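Local coordinates for putative nucleolar GTP-binding protein 1 (Plasmodium falciparum, PDB 2QU8) that binds guanine nucleotide and is probably a GTPase of the NOG1 family, which acts in assembly of the large ribosomal subunit, at residues Ile147-Asp153 with Phe181-Leu187; Ile81-Leu87 with Thr101-Leu105; His70-Lys74 with Lys196-Cys200. All coordinates share one frame; numbering follows the deposited sequence.

In the fold
All three contacts reach the same seven-stranded mixed sheet of a Ras-like GTPase domain. Contact 3 joins strand 66-73 to helix 192-222 and closes the longest loop of the three; contact 2 and then contact 1 lie inside it, in series. Contact 1 pairs strands 145-150 and 179-183 at one border of the sheet and holds the guanine. About 21 Å away between centres, contact 2 packs the end of strand 76-82 against helix 96-106. Contact 3 lies on the other face of the sheet from contact 2, and its helix also touches contact 1, where Ser-182 OG meets Thr-198 CG2 at 3.3 Å. Nucleotide-binding loops thus spring from a sheet covered on both faces.

Contact 1 (Ile147-Asp153 with Phe181-Leu187); sequences IGFNKID and FSSFSTL. With GDP (guanosine-5'-diphosphate), chain B.
Asn-150 and Thr-186 grip each other twice where two parallel strands run out into loops. With CG swung to the far side from its backbone N (chi1 -161°), Asn-150 extends its amide across to the partner loop: OD1 takes the Thr-186 N-H on a lone pair in the carbonyl plane, 3.1 Å away, and ND2 gives a nearly straight bond of 2.9 Å to Thr-186 OG1. ND2 also bonds Val-40 O, so the amide is fixed in rotation and ties both loops to the phosphate-binding segment. Thr-186 OG1 in turn donates a hydrogen bond to GDP N7.

Behind this lies the tight part. Ile-147 O receives Ser-182 N, Ser-182 O receives Phe-149 N at 2.7 Å, and Phe-149 O receives Phe-184 N at 2.9 Å. The Phe-184 ring lies against Gly-148 on the face of the sheet that Ser-182 shares, its CE2 3.6 Å from Gly-148 CA, and meets Phe-45 and helix 192-222.

On the face that carries Phe-149, packing gives way to solvent at the outer strand, where Phe-181 and Ser-183 are exposed. Phe-149 points an edge at the face of Phe-181, ring centroids 5.4 Å apart and planes at 66°, an edge-to-face pair partly covered by helix 162-174.

At the nucleotide end Asp-153 reads the guanine with both oxygens, OD2 taking GDP N1 at 2.6 Å and OD1 taking GDP N2 at 2.9 Å. Leu-187 N bonds O6. The stretched Lys-151 chain lies over one face of the base and Leu-187 CB covers the opposite face, while Lys-151 NZ reaches Asp-117 and Asn-39 O. Asn-150 to Asp-153 spell NKID, the NKxD (G4) motif of GTPases, and Ser-185 to Leu-187 occupy the place of the G5 loop: together they form a guanine-specificity site.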
loop_
_atom_site.group_PDB
_atom_site.type_symbol
_atom_site.label_atom_id
_atom_site.label_comp_id
_atom_site.label_asym_id
_atom_site.label_seq_id
_atom_site.Cartn_x
_atom_site.Cartn_y
_atom_site.Cartn_z
ATOM N N ILE A 147 -3.258 1.023 6.127
ATOM C CA ILE A 147 -3.604 -0.377 6.357
ATOM C C ILE A 147 -5.063 -0.532 5.987
ATOM O O ILE A 147 -5.937 0.089 6.599
ATOM C CB ILE A 147 -3.394 -0.840 7.834
ATOM C CG1 ILE A 147 -1.964 -0.568 8.327
ATOM C CG2 ILE A 147 -3.767 -2.317 7.995
ATOM C CD1 ILE A 147 -0.878 -1.404 7.690
ATOM N N GLY A 148 -5.322 -1.338 4.962
ATOM C CA GLY A 148 -6.682 -1.584 4.523
ATOM C C GLY A 148 -7.216 -2.863 5.125
ATOM O O GLY A 148 -6.619 -3.927 4.958
ATOM N N PHE A 149 -8.324 -2.763 5.846
ATOM C CA PHE A 149 -9.025 -3.948 6.330
ATOM C C PHE A 149 -10.147 -4.275 5.366
ATOM O O PHE A 149 -11.163 -3.585 5.315
ATOM C CB PHE A 149 -9.523 -3.758 7.762
ATOM C CG PHE A 149 -8.433 -3.412 8.713
ATOM C CD1 PHE A 149 -8.288 -2.115 9.180
ATOM C CD2 PHE A 149 -7.500 -4.371 9.094
ATOM C CE1 PHE A 149 -7.247 -1.786 10.049
ATOM C CE2 PHE A 149 -6.464 -4.050 9.960
ATOM C CZ PHE A 149 -6.338 -2.755 10.434
ATOM N N ASN A 150 -9.925 -5.321 4.580
ATOM C CA ASN A 150 -10.825 -5.694 3.507
ATOM C C ASN A 150 -11.721 -6.873 3.857
ATOM O O ASN A 150 -11.466 -7.595 4.818
ATOM C CB ASN A 150 -10.027 -6.002 2.234
ATOM C CG ASN A 150 -10.876 -5.949 0.982
ATOM O OD1 ASN A 150 -11.960 -5.371 0.985
ATOM N ND2 ASN A 150 -10.383 -6.545 -0.099
ATOM N N LYS A 151 -12.750 -7.055 3.030
ATOM C CA LYS A 151 -13.751 -8.128 3.121
ATOM C C LYS A 151 -14.651 -8.008 4.354
ATOM O O LYS A 151 -15.069 -9.015 4.929
ATOM C CB LYS A 151 -13.121 -9.531 2.987
ATOM C CG LYS A 151 -12.193 -9.690 1.770
ATOM C CD LYS A 151 -12.073 -11.144 1.340
ATOM C CE LYS A 151 -11.002 -11.311 0.262
ATOM N NZ LYS A 151 -10.457 -12.709 0.253
ATOM N N ILE A 152 -14.957 -6.766 4.736
ATOM C CA ILE A 152 -15.839 -6.484 5.886
ATOM C C ILE A 152 -17.266 -7.013 5.686
ATOM O O ILE A 152 -18.032 -7.110 6.645
ATOM C CB ILE A 152 -15.897 -4.969 6.231
ATOM C CG1 ILE A 152 -16.466 -4.177 5.045
ATOM C CG2 ILE A 152 -14.524 -4.461 6.681
ATOM C CD1 ILE A 152 -16.732 -2.727 5.316
ATOM N N ASP A 153 -17.614 -7.346 4.441
ATOM C CA ASP A 153 -18.876 -8.018 4.141
ATOM C C ASP A 153 -18.935 -9.410 4.775
ATOM O O ASP A 153 -20.006 -10.000 4.881
ATOM C CB ASP A 153 -19.101 -8.115 2.625
ATOM C CG ASP A 153 -18.004 -8.897 1.913
ATOM O OD1 ASP A 153 -18.314 -9.960 1.340
ATOM O OD2 ASP A 153 -16.836 -8.456 1.931
ATOM N N PHE A 181 -5.695 3.917 8.994
ATOM C CA PHE A 181 -6.491 2.708 8.800
ATOM C C PHE A 181 -7.679 3.004 7.897
ATOM O O PHE A 181 -8.201 4.118 7.909
ATOM C CB PHE A 181 -6.988 2.142 10.140
ATOM C CG PHE A 181 -5.895 1.601 11.039
ATOM C CD1 PHE A 181 -4.725 1.065 10.513
ATOM C CD2 PHE A 181 -6.069 1.578 12.421
ATOM C CE1 PHE A 181 -3.729 0.556 11.343
ATOM C CE2 PHE A 181 -5.079 1.063 13.259
ATOM C CZ PHE A 181 -3.905 0.554 12.716
ATOM N N SER A 182 -8.088 2.010 7.107
ATOM C CA SER A 182 -9.281 2.100 6.260
ATOM C C SER A 182 -9.947 0.736 6.179
ATOM O O SER A 182 -9.281 -0.255 5.912
ATOM C CB SER A 182 -8.928 2.551 4.840
ATOM O OG SER A 182 -8.715 3.949 4.753
ATOM N N SER A 183 -11.255 0.688 6.397
ATOM C CA SER A 183 -12.016 -0.554 6.261
ATOM C C SER A 183 -12.918 -0.497 5.036
ATOM O O SER A 183 -13.518 0.540 4.749
ATOM C CB SER A 183 -12.846 -0.822 7.520
ATOM O OG SER A 183 -12.007 -0.881 8.661
ATOM N N PHE A 184 -13.016 -1.616 4.319
ATOM C CA PHE A 184 -13.803 -1.667 3.092
ATOM C C PHE A 184 -14.124 -3.077 2.625
ATOM O O PHE A 184 -13.649 -4.072 3.186
ATOM C CB PHE A 184 -13.120 -0.885 1.949
ATOM C CG PHE A 184 -11.671 -1.245 1.730
ATOM C CD1 PHE A 184 -11.319 -2.307 0.886
ATOM C CD2 PHE A 184 -10.660 -0.515 2.351
ATOM C CE1 PHE A 184 -9.982 -2.645 0.680
ATOM C CE2 PHE A 184 -9.313 -0.843 2.150
ATOM C CZ PHE A 184 -8.974 -1.913 1.309
ATOM N N SER A 185 -14.952 -3.142 1.594
ATOM C CA SER A 185 -15.239 -4.387 0.924
ATOM C C SER A 185 -15.102 -4.181 -0.571
ATOM O O SER A 185 -15.882 -3.447 -1.167
ATOM C CB SER A 185 -16.651 -4.866 1.258
ATOM O OG SER A 185 -17.039 -5.900 0.365
ATOM N N THR A 186 -14.113 -4.837 -1.177
ATOM C CA THR A 186 -13.977 -4.807 -2.626
ATOM C C THR A 186 -15.016 -5.709 -3.327
ATOM O O THR A 186 -15.095 -5.735 -4.557
ATOM C CB THR A 186 -12.509 -5.097 -3.112
ATOM O OG1 THR A 186 -11.980 -6.254 -2.458
ATOM C CG2 THR A 186 -11.594 -3.917 -2.818
ATOM N N LEU A 187 -15.817 -6.442 -2.553
ATOM C CA LEU A 187 -16.937 -7.184 -3.139
ATOM C C LEU A 187 -18.216 -6.342 -3.195
ATOM O O LEU A 187 -18.955 -6.407 -4.169
ATOM C CB LEU A 187 -17.188 -8.525 -2.426
ATOM C CG LEU A 187 -18.108 -9.547 -3.125
ATOM C CD1 LEU A 187 -17.573 -9.990 -4.502
ATOM C CD2 LEU A 187 -18.327 -10.763 -2.237
HETATM P PB GDP B . -5.476 -10.456 -4.762
HETATM O O1B GDP B . -4.872 -11.809 -5.099
HETATM O O2B GDP B . -4.738 -9.881 -3.585
HETATM O O3B GDP B . -5.266 -9.587 -5.962
HETATM O O3A GDP B . -7.028 -10.617 -4.393
HETATM P PA GDP B . -8.234 -10.672 -5.474
HETATM O O1A GDP B . -7.840 -11.540 -6.655
HETATM O O2A GDP B . -8.614 -9.294 -5.922
HETATM O "O5'" GDP B . -9.371 -11.365 -4.589
HETATM C "C5'" GDP B . -9.234 -12.739 -4.197
HETATM C "C4'" GDP B . -10.605 -13.366 -3.976
HETATM O "O4'" GDP B . -11.324 -12.595 -3.004
HETATM C "C3'" GDP B . -11.455 -13.336 -5.239
HETATM O "O3'" GDP B . -12.257 -14.516 -5.287
HETATM C "C2'" GDP B . -12.332 -12.120 -5.041
HETATM O "O2'" GDP B . -13.532 -12.189 -5.811
HETATM C "C1'" GDP B . -12.572 -12.156 -3.543
HETATM N N9 GDP B . -12.858 -10.847 -2.926
HETATM C C8 GDP B . -12.284 -9.673 -3.260
HETATM N N7 GDP B . -12.755 -8.673 -2.475
HETATM C C5 GDP B . -13.645 -9.214 -1.619
HETATM C C6 GDP B . -14.501 -8.715 -0.517
HETATM O O6 GDP B . -14.490 -7.499 -0.217
HETATM N N1 GDP B . -15.288 -9.597 0.126
HETATM C C2 GDP B . -15.311 -10.910 -0.186
HETATM N N2 GDP B . -16.127 -11.738 0.516
HETATM N N3 GDP B . -14.541 -11.432 -1.180
HETATM C C4 GDP B . -13.702 -10.651 -1.914
#

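Contact 2 (Ile81-Leu87 with Thr101-Leu105); sequences IDTPGLL and TITAL
Leu-86 and Leu-87 pack on Thr-101, Ile-102 and Leu-105 of helix 96-106 just after the DTPG sequence of Asp-82 to Gly-85, the DxxG (G3) motif that opens switch II in Ras-like GTPases. The chain leaves strand 76-82 at Asp-82 and makes a tight turn, in which Leu-86 N bonds back to Thr-83 O at 3.1 Å. Gly-85 takes a positive phi of 97° there, a backbone shape suited to glycine.

From this turn Leu-86 heads for the helix. Its CB already lies 4.0 Å from Ile-102 CG1. CG stands opposite the carbonyl carbon (chi1 -65°), and with chi2 at -179° the two methyls part to different neighbours: CD1 meets Thr-101 CG2 at 3.7 Å, the two side chains crossing at about a right angle, while CD2 stays against Ile-102, 4.2 Å from both CG1 and CD1. The hydroxyl of Thr-101 is busy on its own helix with Ile-97 O, which leaves the methyl for Leu-86. Tyr-59 covers Leu-86, Thr-83 and Thr-101 from a neighbouring loop.

Leu-87 slides past Ile-102 in the opposite direction, bringing CD2 to 4.0 Å from Ile-102 CG2, and its carbonyl is held by Ser-35 OG. The interface is entirely apolar and all seven touching residues are buried.

One helical turn after Thr-101, Leu-105 splits its branches over the strand end. CD2 rests on Ile-81, 4.0 Å from its CD1, and CD1 comes tip to tip with the methyl of Thr-83, 3.5 Å from CG2.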
loop_
_atom_site.group_PDB
_atom_site.type_symbol
_atom_site.label_atom_id
_atom_site.label_comp_id
_atom_site.label_asym_id
_atom_site.label_seq_id
_atom_site.Cartn_x
_atom_site.Cartn_y
_atom_site.Cartn_z
ATOM N N ILE A 81 -0.415 0.456 -8.407
ATOM C CA ILE A 81 0.391 -0.672 -8.865
ATOM C C ILE A 81 0.176 -1.916 -8.009
ATOM O O ILE A 81 0.163 -1.852 -6.774
ATOM C CB ILE A 81 1.896 -0.299 -8.940
ATOM C CG1 ILE A 81 2.087 0.914 -9.864
ATOM C CG2 ILE A 81 2.732 -1.471 -9.461
ATOM C CD1 ILE A 81 3.464 1.523 -9.810
ATOM N N ASP A 82 0.012 -3.047 -8.688
ATOM C CA ASP A 82 -0.160 -4.341 -8.051
ATOM C C ASP A 82 0.931 -5.247 -8.627
ATOM O O ASP A 82 1.063 -5.369 -9.846
ATOM C CB ASP A 82 -1.574 -4.898 -8.349
ATOM C CG ASP A 82 -1.874 -6.214 -7.619
ATOM O OD1 ASP A 82 -1.388 -6.414 -6.489
ATOM O OD2 ASP A 82 -2.624 -7.053 -8.167
ATOM N N THR A 83 1.725 -5.850 -7.751
ATOM C CA THR A 83 2.809 -6.738 -8.177
ATOM C C THR A 83 2.676 -8.105 -7.526
ATOM O O THR A 83 3.413 -8.415 -6.593
ATOM C CB THR A 83 4.208 -6.152 -7.850
ATOM O OG1 THR A 83 4.259 -5.773 -6.471
ATOM C CG2 THR A 83 4.478 -4.942 -8.687
ATOM N N PRO A 84 1.720 -8.926 -8.001
ATOM C CA PRO A 84 1.573 -10.241 -7.376
ATOM C C PRO A 84 2.867 -11.049 -7.530
ATOM O O PRO A 84 3.520 -10.985 -8.579
ATOM C CB PRO A 84 0.401 -10.880 -8.138
ATOM C CG PRO A 84 0.238 -10.077 -9.381
ATOM C CD PRO A 84 0.758 -8.706 -9.092
ATOM N N GLY A 85 3.253 -11.744 -6.466
ATOM C CA GLY A 85 4.495 -12.506 -6.440
ATOM C C GLY A 85 5.651 -11.764 -5.796
ATOM O O GLY A 85 6.615 -12.389 -5.361
ATOM N N LEU A 86 5.566 -10.432 -5.724
ATOM C CA LEU A 86 6.640 -9.636 -5.107
ATOM C C LEU A 86 6.280 -9.037 -3.742
ATOM O O LEU A 86 6.994 -9.235 -2.757
ATOM C CB LEU A 86 7.119 -8.533 -6.055
ATOM C CG LEU A 86 7.809 -8.937 -7.362
ATOM C CD1 LEU A 86 8.205 -7.681 -8.128
ATOM C CD2 LEU A 86 9.023 -9.800 -7.105
ATOM N N LEU A 87 5.172 -8.311 -3.682
ATOM C CA LEU A 87 4.790 -7.603 -2.459
ATOM C C LEU A 87 3.663 -8.295 -1.696
ATOM O O LEU A 87 2.916 -7.662 -0.928
ATOM C CB LEU A 87 4.462 -6.140 -2.789
ATOM C CG LEU A 87 5.649 -5.336 -3.351
ATOM C CD1 LEU A 87 5.238 -3.917 -3.676
ATOM C CD2 LEU A 87 6.825 -5.334 -2.373
ATOM N N THR A 101 13.902 -5.108 -8.257
ATOM C CA THR A 101 12.551 -4.753 -8.680
ATOM C C THR A 101 11.741 -4.239 -7.487
ATOM O O THR A 101 11.135 -3.171 -7.558
ATOM C CB THR A 101 11.830 -5.954 -9.363
ATOM O OG1 THR A 101 12.678 -6.524 -10.371
ATOM C CG2 THR A 101 10.544 -5.505 -10.015
ATOM N N ILE A 102 11.757 -4.988 -6.386
ATOM C CA ILE A 102 11.064 -4.585 -5.166
ATOM C C ILE A 102 11.575 -3.233 -4.663
ATOM O O ILE A 102 10.785 -2.331 -4.357
ATOM C CB ILE A 102 11.190 -5.663 -4.051
ATOM C CG1 ILE A 102 10.346 -6.893 -4.401
ATOM C CG2 ILE A 102 10.763 -5.111 -2.691
ATOM C CD1 ILE A 102 10.768 -8.152 -3.668
ATOM N N THR A 103 12.897 -3.110 -4.584
ATOM C CA THR A 103 13.538 -1.879 -4.143
ATOM C C THR A 103 13.230 -0.702 -5.082
ATOM O O THR A 103 12.963 0.399 -4.614
ATOM C CB THR A 103 15.059 -2.079 -3.968
ATOM O OG1 THR A 103 15.289 -3.232 -3.144
ATOM C CG2 THR A 103 15.682 -0.870 -3.306
ATOM N N ALA A 104 13.228 -0.948 -6.394
ATOM C CA ALA A 104 12.891 0.098 -7.377
ATOM C C ALA A 104 11.483 0.674 -7.161
ATOM O O ALA A 104 11.279 1.882 -7.274
ATOM C CB ALA A 104 13.053 -0.420 -8.799
ATOM N N LEU A 105 10.534 -0.203 -6.833
ATOM C CA LEU A 105 9.162 0.185 -6.504
ATOM C C LEU A 105 9.060 1.001 -5.223
ATOM O O LEU A 105 8.259 1.931 -5.128
ATOM C CB LEU A 105 8.289 -1.064 -6.381
ATOM C CG LEU A 105 7.579 -1.472 -7.667
ATOM C CD1 LEU A 105 7.170 -2.920 -7.603
ATOM C CD2 LEU A 105 6.362 -0.563 -7.903
#

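Contact 3 (His70-Lys74 with Lys196-Cys200)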
loop_
_atom_site.group_PDB
_atom_site.type_symbol
_atom_site.label_atom_id
_atom_site.label_comp_id
_atom_site.label_asym_id
_atom_site.label_seq_id
_atom_site.Cartn_x
_atom_site.Cartn_y
_atom_site.Cartn_z
ATOM N N HIS A 70 -4.802 3.318 -13.564
ATOM C CA HIS A 70 -4.761 4.778 -13.623
ATOM C C HIS A 70 -6.094 5.380 -13.203
ATOM O O HIS A 70 -7.162 4.854 -13.543
ATOM C CB HIS A 70 -4.416 5.242 -15.045
ATOM C CG HIS A 70 -3.132 4.677 -15.567
ATOM N ND1 HIS A 70 -1.909 5.276 -15.345
ATOM C CD2 HIS A 70 -2.875 3.553 -16.277
ATOM C CE1 HIS A 70 -0.958 4.553 -15.906
ATOM N NE2 HIS A 70 -1.517 3.501 -16.477
ATOM N N PHE A 71 -6.031 6.482 -12.462
ATOM C CA PHE A 71 -7.232 7.235 -12.104
ATOM C C PHE A 71 -6.915 8.691 -11.779
ATOM O O PHE A 71 -5.778 9.035 -11.452
ATOM C CB PHE A 71 -7.993 6.569 -10.943
ATOM C CG PHE A 71 -7.238 6.554 -9.635
ATOM C CD1 PHE A 71 -7.423 7.564 -8.695
ATOM C CD2 PHE A 71 -6.352 5.521 -9.339
ATOM C CE1 PHE A 71 -6.726 7.553 -7.488
ATOM C CE2 PHE A 71 -5.651 5.501 -8.133
ATOM C CZ PHE A 71 -5.843 6.516 -7.203
ATOM N N ASP A 72 -7.932 9.536 -11.892
ATOM C CA ASP A 72 -7.841 10.916 -11.462
ATOM C C ASP A 72 -8.608 11.097 -10.172
ATOM O O ASP A 72 -9.674 10.507 -9.972
ATOM C CB ASP A 72 -8.401 11.869 -12.519
ATOM C CG ASP A 72 -7.764 11.674 -13.879
ATOM O OD1 ASP A 72 -6.580 11.279 -13.937
ATOM O OD2 ASP A 72 -8.449 11.913 -14.894
ATOM N N HIS A 73 -8.041 11.904 -9.289
ATOM C CA HIS A 73 -8.750 12.345 -8.109
ATOM C C HIS A 73 -8.435 13.804 -7.832
ATOM O O HIS A 73 -7.271 14.177 -7.647
ATOM C CB HIS A 73 -8.409 11.482 -6.898
ATOM C CG HIS A 73 -9.275 11.761 -5.710
ATOM N ND1 HIS A 73 -10.641 11.574 -5.729
ATOM C CD2 HIS A 73 -8.971 12.221 -4.474
ATOM C CE1 HIS A 73 -11.141 11.904 -4.551
ATOM N NE2 HIS A 73 -10.149 12.301 -3.773
ATOM N N LYS A 74 -9.490 14.615 -7.823
ATOM C CA LYS A 74 -9.397 16.048 -7.549
ATOM C C LYS A 74 -8.357 16.708 -8.455
ATOM O O LYS A 74 -7.393 17.322 -7.984
ATOM C CB LYS A 74 -9.107 16.296 -6.062
ATOM C CG LYS A 74 -10.091 15.610 -5.096
ATOM C CD LYS A 74 -11.503 16.212 -5.162
ATOM C CE LYS A 74 -12.385 15.666 -4.037
ATOM N NZ LYS A 74 -13.499 16.588 -3.660
ATOM N N LYS A 196 -9.402 4.971 -0.918
ATOM C CA LYS A 196 -8.630 5.601 -1.988
ATOM C C LYS A 196 -8.319 7.066 -1.656
ATOM O O LYS A 196 -7.196 7.529 -1.846
ATOM C CB LYS A 196 -9.395 5.496 -3.306
ATOM C CG LYS A 196 -8.624 5.985 -4.523
ATOM C CD LYS A 196 -9.563 6.257 -5.692
ATOM C CE LYS A 196 -10.334 7.558 -5.517
ATOM N NZ LYS A 196 -9.413 8.680 -5.192
ATOM N N ILE A 197 -9.317 7.774 -1.136
ATOM C CA ILE A 197 -9.165 9.175 -0.713
ATOM C C ILE A 197 -8.131 9.358 0.410
ATOM O O ILE A 197 -7.263 10.224 0.319
ATOM C CB ILE A 197 -10.543 9.799 -0.344
ATOM C CG1 ILE A 197 -11.429 9.872 -1.600
ATOM C CG2 ILE A 197 -10.371 11.181 0.278
ATOM C CD1 ILE A 197 -12.918 9.984 -1.345
ATOM N N THR A 198 -8.199 8.538 1.458
ATOM C CA THR A 198 -7.219 8.660 2.552
ATOM C C THR A 198 -5.774 8.328 2.138
ATOM O O THR A 198 -4.833 8.952 2.636
ATOM C CB THR A 198 -7.646 7.948 3.882
ATOM O OG1 THR A 198 -6.556 7.171 4.397
ATOM C CG2 THR A 198 -8.836 7.059 3.685
ATOM N N ALA A 199 -5.604 7.369 1.222
ATOM C CA ALA A 199 -4.287 7.089 0.632
ATOM C C ALA A 199 -3.704 8.330 -0.051
ATOM O O ALA A 199 -2.584 8.747 0.252
ATOM C CB ALA A 199 -4.364 5.918 -0.346
ATOM N N CYS A 200 -4.476 8.923 -0.954
ATOM C CA CYS A 200 -4.049 10.111 -1.690
ATOM C C CYS A 200 -3.622 11.256 -0.770
ATOM O O CYS A 200 -2.528 11.793 -0.924
ATOM C CB CYS A 200 -5.148 10.564 -2.652
ATOM S SG CYS A 200 -5.466 9.366 -3.973
#
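Two torsions curl Lys-196 back on itself, chi3 76° and chi4 51°, and carry its amine in between Phe-71 and His-73. On the strand, Phe-71 turns its ring so that CE1 and CZ face the lysine chain, while His-73 throws its imidazole out to the helix.

The lysine serves both rings with different parts. Its CD makes an off-centre CH-pi contact with Phe-71, 4.1 Å from the ring centroid, and lies 3.6 Å from Phe-71 CE1; CG follows alongside near CE1 and CZ. The two side chains run past each other in opposite directions. Beyond the bend, NZ stands about 3.0 Å above the plane of the His-73 ring, displaced toward the rim, with CG as its nearest ring atom at 3.1 Å. On the opposite face of the imidazole lies Lys-74 CG. An ammonium group this near would probably make protonation of His-73 less favourable.

Farther out, Ile-197 CG1 approaches His-73 NE2 at 3.5 Å, its side chain crossing that of the histidine at about a right angle. Deeper in, Cys-200 SG sits at the edge of Phe-71, near the ring plane and 4.2 Å from CE1, in a sulfur-aromatic contact.

Strand 70-73 and helix 196-200 pass at 80° with axes 10.8 Å apart, so long side chains fill the gap. Phe-71 lies nearly parallel to the ring of Tyr-78 on the adjoining strand 76-82 and also touches Ile-80 and Ile-32, while Ala-199 reaches Ile-32 and Val-146: helix 192-222 packs over strands 30-35 and 145-150 and meets strand 66-73 through this contact.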